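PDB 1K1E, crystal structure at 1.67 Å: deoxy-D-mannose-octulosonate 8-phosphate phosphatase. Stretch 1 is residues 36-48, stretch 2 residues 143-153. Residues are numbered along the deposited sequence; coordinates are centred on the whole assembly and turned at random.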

# COMPACT_ATOMS: atom_id res chain seq x y z
N PHE A 36 -8.90 -2.70 6.11
CA PHE A 36 -9.65 -3.87 5.56
C PHE A 36 -9.91 -3.65 4.09
O PHE A 36 -9.42 -2.64 3.53
N HIS A 37 -10.62 -4.55 3.43
CA HIS A 37 -10.86 -4.36 2.01
C HIS A 37 -12.34 -4.36 1.77
O HIS A 37 -13.07 -5.26 2.25
N VAL A 38 -12.79 -3.37 1.01
CA VAL A 38 -14.24 -3.23 0.79
C VAL A 38 -14.89 -4.45 0.12
O VAL A 38 -16.01 -4.79 0.48
N ARG A 39 -14.21 -5.09 -0.85
CA ARG A 39 -14.88 -6.21 -1.50
C ARG A 39 -14.96 -7.46 -0.58
O ARG A 39 -15.85 -8.31 -0.74
N ASP A 40 -14.02 -7.60 0.37
CA ASP A 40 -14.17 -8.66 1.36
C ASP A 40 -15.48 -8.42 2.20
O ASP A 40 -16.23 -9.36 2.54
N GLY A 41 -15.67 -7.18 2.60
CA GLY A 41 -16.82 -6.86 3.40
C GLY A 41 -18.08 -7.20 2.63
O GLY A 41 -19.02 -7.69 3.21
N LEU A 42 -18.12 -6.94 1.34
CA LEU A 42 -19.32 -7.33 0.61
C LEU A 42 -19.45 -8.87 0.52
O LEU A 42 -20.55 -9.41 0.57
N GLY A 43 -18.32 -9.56 0.39
CA GLY A 43 -18.36 -11.02 0.33
C GLY A 43 -18.92 -11.56 1.65
O GLY A 43 -19.66 -12.59 1.66
N ILE A 44 -18.52 -10.95 2.76
CA ILE A 44 -18.97 -11.37 4.08
C ILE A 44 -20.48 -11.21 4.15
O ILE A 44 -21.17 -12.13 4.59
N LYS A 45 -21.00 -10.07 3.67
CA LYS A 45 -22.46 -9.88 3.74
C LYS A 45 -23.16 -10.89 2.82
O LYS A 45 -24.27 -11.33 3.13
N MET A 46 -22.54 -11.17 1.66
CA MET A 46 -23.16 -12.10 0.73
C MET A 46 -23.26 -13.45 1.39
O MET A 46 -24.25 -14.15 1.25
N LEU A 47 -22.22 -13.83 2.12
CA LEU A 47 -22.30 -15.11 2.77
C LEU A 47 -23.43 -15.20 3.77
O LEU A 47 -24.23 -16.13 3.72
N MET A 48 -23.49 -14.21 4.64
CA MET A 48 -24.51 -14.22 5.68
C MET A 48 -25.89 -14.25 5.05
O MET A 48 -26.80 -14.95 5.53
N GLY A 143 -3.40 -11.51 0.64
CA GLY A 143 -4.17 -11.10 1.78
C GLY A 143 -4.43 -9.58 1.77
O GLY A 143 -3.58 -8.76 1.37
N GLY A 144 -5.59 -9.19 2.25
CA GLY A 144 -5.97 -7.77 2.27
C GLY A 144 -6.33 -7.13 0.94
O GLY A 144 -6.70 -5.93 0.88
N LYS A 145 -6.24 -7.93 -0.14
CA LYS A 145 -6.56 -7.43 -1.47
C LYS A 145 -7.78 -8.09 -2.06
O LYS A 145 -7.95 -8.06 -3.27
N GLY A 146 -8.62 -8.69 -1.20
CA GLY A 146 -9.83 -9.38 -1.65
C GLY A 146 -9.74 -10.90 -1.65
O GLY A 146 -10.47 -11.56 -2.40
N ALA A 147 -8.79 -11.46 -0.89
CA ALA A 147 -8.67 -12.91 -0.89
C ALA A 147 -9.92 -13.54 -0.23
O ALA A 147 -10.32 -14.63 -0.56
N PHE A 148 -10.48 -12.86 0.76
CA PHE A 148 -11.68 -13.37 1.38
C PHE A 148 -12.79 -13.44 0.35
O PHE A 148 -13.53 -14.46 0.21
N ARG A 149 -12.92 -12.36 -0.40
CA ARG A 149 -13.95 -12.28 -1.46
C ARG A 149 -13.74 -13.36 -2.53
O ARG A 149 -14.69 -13.93 -3.04
N GLU A 150 -12.48 -13.65 -2.87
CA GLU A 150 -12.19 -14.74 -3.84
C GLU A 150 -12.81 -16.07 -3.35
O GLU A 150 -13.49 -16.79 -4.09
N MET A 151 -12.58 -16.35 -2.06
CA MET A 151 -13.11 -17.51 -1.40
C MET A 151 -14.63 -17.43 -1.30
O MET A 151 -15.33 -18.39 -1.66
N SER A 152 -15.20 -16.33 -0.80
CA SER A 152 -16.69 -16.33 -0.71
C SER A 152 -17.36 -16.53 -2.05
O SER A 152 -18.35 -17.26 -2.17
N ASP A 153 -16.82 -15.89 -3.08
CA ASP A 153 -17.38 -16.05 -4.41
C ASP A 153 -17.34 -17.54 -4.78
O ASP A 153 -18.30 -18.05 -5.35

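The most unusual feature of this contact is a charged side chain used as a packing knob: Arg-149, the residue most covered by the opposing stretch, sits among Gly-43, Leu-42, Met-46 and Arg-39. It illustrates a general principle, that a buried arginine is tolerated when its polar atoms are paired and its methylenes meet a smooth surface. With chi1 t, chi2 p and chi3 t, Arg-149 has its CA-to-CB bond directed toward the first helix, and Arg-149 CD lies 3.6 Å from Gly-43 CA. A CB on Gly-43 would collide with both Arg-149 CD and Ser-152 OG, so the bare glycine lets the helices approach to 7.7 Å between axes, crossing at 31°. The guanidinium donates from Arg-149 NH1 to Arg-39 O (3.1 Å), at its edge, while Met-46 SD covers one face. Arg-149 NE forms a salt bridge with Asp-153 OD2 (2.8 Å), balancing the charge within its own helix.

Phe-148 (chi1 t) is the second knob, held by Asp-40, Gly-43, Ile-44 and Leu-47. Ile-44 CG1 lies over one ring face, 3.4 Å from Phe-148 CE2, and Leu-47 CD1 is 3.7 Å from Phe-148 CZ. Leu-47 (m, t) also reaches Ser-152, with its CG 3.7 Å from Ser-152 CB.

Near the start of the second helix the contact turns polar. Asp-40 (m) leaves its backbone sideways, but its carboxylate approaches the helix, where OD1 accepts from Arg-149 N at 2.9 Å. Water 2 donates to Asp-40 OD2 (2.5 Å) and accepts from Phe-148 N (3.2 Å), extending the carboxylate's reach to another backbone amide. His-37 (t) points toward the loop; its ND1 donates to Gly-144 O (3.2 Å), and Gly-146 N lies over one ring face. Water 1 completes the seam, accepting from Arg-39 NH2 (2.9 Å) and donating to Lys-145 O (2.7 Å).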

# COMPACT_ATOMS: atom_id res chain seq x y z
CB PHE A 36 -10.95 -4.00 6.34
CG PHE A 36 -10.72 -4.23 7.79
CD1 PHE A 36 -10.77 -3.17 8.71
CD2 PHE A 36 -10.37 -5.50 8.25
CE1 PHE A 36 -10.48 -3.38 10.07
CE2 PHE A 36 -10.07 -5.69 9.63
CZ PHE A 36 -10.13 -4.64 10.52
CB HIS A 37 -10.14 -5.45 1.20
CG HIS A 37 -10.19 -5.21 -0.27
ND1 HIS A 37 -9.09 -4.84 -1.01
CD2 HIS A 37 -11.24 -5.24 -1.13
CE1 HIS A 37 -9.45 -4.66 -2.28
NE2 HIS A 37 -10.75 -4.90 -2.37
CB VAL A 38 -14.50 -1.98 -0.03
CG1 VAL A 38 -13.98 -2.18 -1.48
CG2 VAL A 38 -15.97 -1.60 0.04
CB ARG A 39 -14.25 -6.53 -2.83
CG ARG A 39 -14.19 -5.26 -3.78
CD ARG A 39 -13.94 -5.59 -5.27
NE ARG A 39 -12.54 -5.98 -5.48
CZ ARG A 39 -11.55 -5.09 -5.69
NH1 ARG A 39 -11.75 -3.77 -5.72
NH2 ARG A 39 -10.34 -5.55 -5.88
CB ASP A 40 -13.02 -8.64 2.36
CG ASP A 40 -11.69 -9.19 1.76
OD1 ASP A 40 -11.76 -9.96 0.80
OD2 ASP A 40 -10.59 -8.92 2.29
CB LEU A 42 -19.31 -6.73 -0.79
CG LEU A 42 -20.53 -7.06 -1.64
CD1 LEU A 42 -21.76 -6.54 -0.87
CD2 LEU A 42 -20.45 -6.45 -3.00
CB ILE A 44 -18.25 -10.52 5.14
CG1 ILE A 44 -16.84 -11.09 5.36
CG2 ILE A 44 -18.98 -10.54 6.45
CD1 ILE A 44 -15.90 -10.08 6.05
CB LYS A 45 -22.89 -8.48 3.27
CG LYS A 45 -22.18 -7.34 4.00
CD LYS A 45 -22.33 -7.50 5.52
CE LYS A 45 -23.80 -7.43 5.99
NZ LYS A 45 -23.93 -7.82 7.45
CB MET A 46 -22.34 -12.17 -0.57
CG MET A 46 -22.55 -10.96 -1.40
SD MET A 46 -21.40 -10.88 -2.74
CE MET A 46 -22.30 -9.62 -3.88
CB LEU A 47 -20.99 -15.47 3.50
CG LEU A 47 -19.74 -15.74 2.61
CD1 LEU A 47 -18.52 -16.09 3.48
CD2 LEU A 47 -20.01 -16.95 1.66
CB MET A 48 -24.25 -12.99 6.53
CG MET A 48 -22.87 -13.02 7.21
SD MET A 48 -22.45 -11.62 8.34
CE MET A 48 -23.49 -10.53 7.81
CB LYS A 145 -5.38 -7.63 -2.43
CG LYS A 145 -4.10 -7.04 -1.90
CD LYS A 145 -4.22 -5.60 -1.52
CE LYS A 145 -2.82 -5.03 -1.13
NZ LYS A 145 -2.98 -3.80 -0.28
CB ALA A 147 -7.45 -13.29 -0.13
CB PHE A 148 -12.10 -12.48 2.55
CG PHE A 148 -13.27 -13.04 3.28
CD1 PHE A 148 -13.08 -13.73 4.47
CD2 PHE A 148 -14.56 -12.96 2.73
CE1 PHE A 148 -14.19 -14.39 5.14
CE2 PHE A 148 -15.65 -13.60 3.40
CZ PHE A 148 -15.44 -14.32 4.61
CB ARG A 149 -13.89 -10.91 -2.12
CG ARG A 149 -14.97 -10.70 -3.17
CD ARG A 149 -16.38 -10.99 -2.70
NE ARG A 149 -17.34 -10.72 -3.80
CZ ARG A 149 -17.77 -9.51 -4.11
NH1 ARG A 149 -17.36 -8.45 -3.41
NH2 ARG A 149 -18.59 -9.37 -5.12
CB GLU A 150 -10.68 -14.91 -4.01
CG GLU A 150 -10.33 -15.99 -5.01
CD GLU A 150 -8.82 -16.06 -5.25
OE1 GLU A 150 -8.43 -16.98 -5.88
OE2 GLU A 150 -8.06 -15.19 -4.75
CB MET A 151 -12.50 -17.63 0.02
CG MET A 151 -13.07 -18.86 0.81
SD MET A 151 -12.62 -18.66 2.56
CE MET A 151 -13.40 -16.99 3.05
CB SER A 152 -17.24 -15.07 -0.03
OG SER A 152 -16.85 -13.89 -0.70
CB ASP A 153 -16.54 -15.32 -5.47
CG ASP A 153 -16.78 -13.83 -5.52
OD1 ASP A 153 -16.01 -13.21 -6.26
OD2 ASP A 153 -17.72 -13.27 -4.90
O HOH W 1 -9.76 -8.36 -5.26
O HOH W 2 -8.69 -10.32 1.60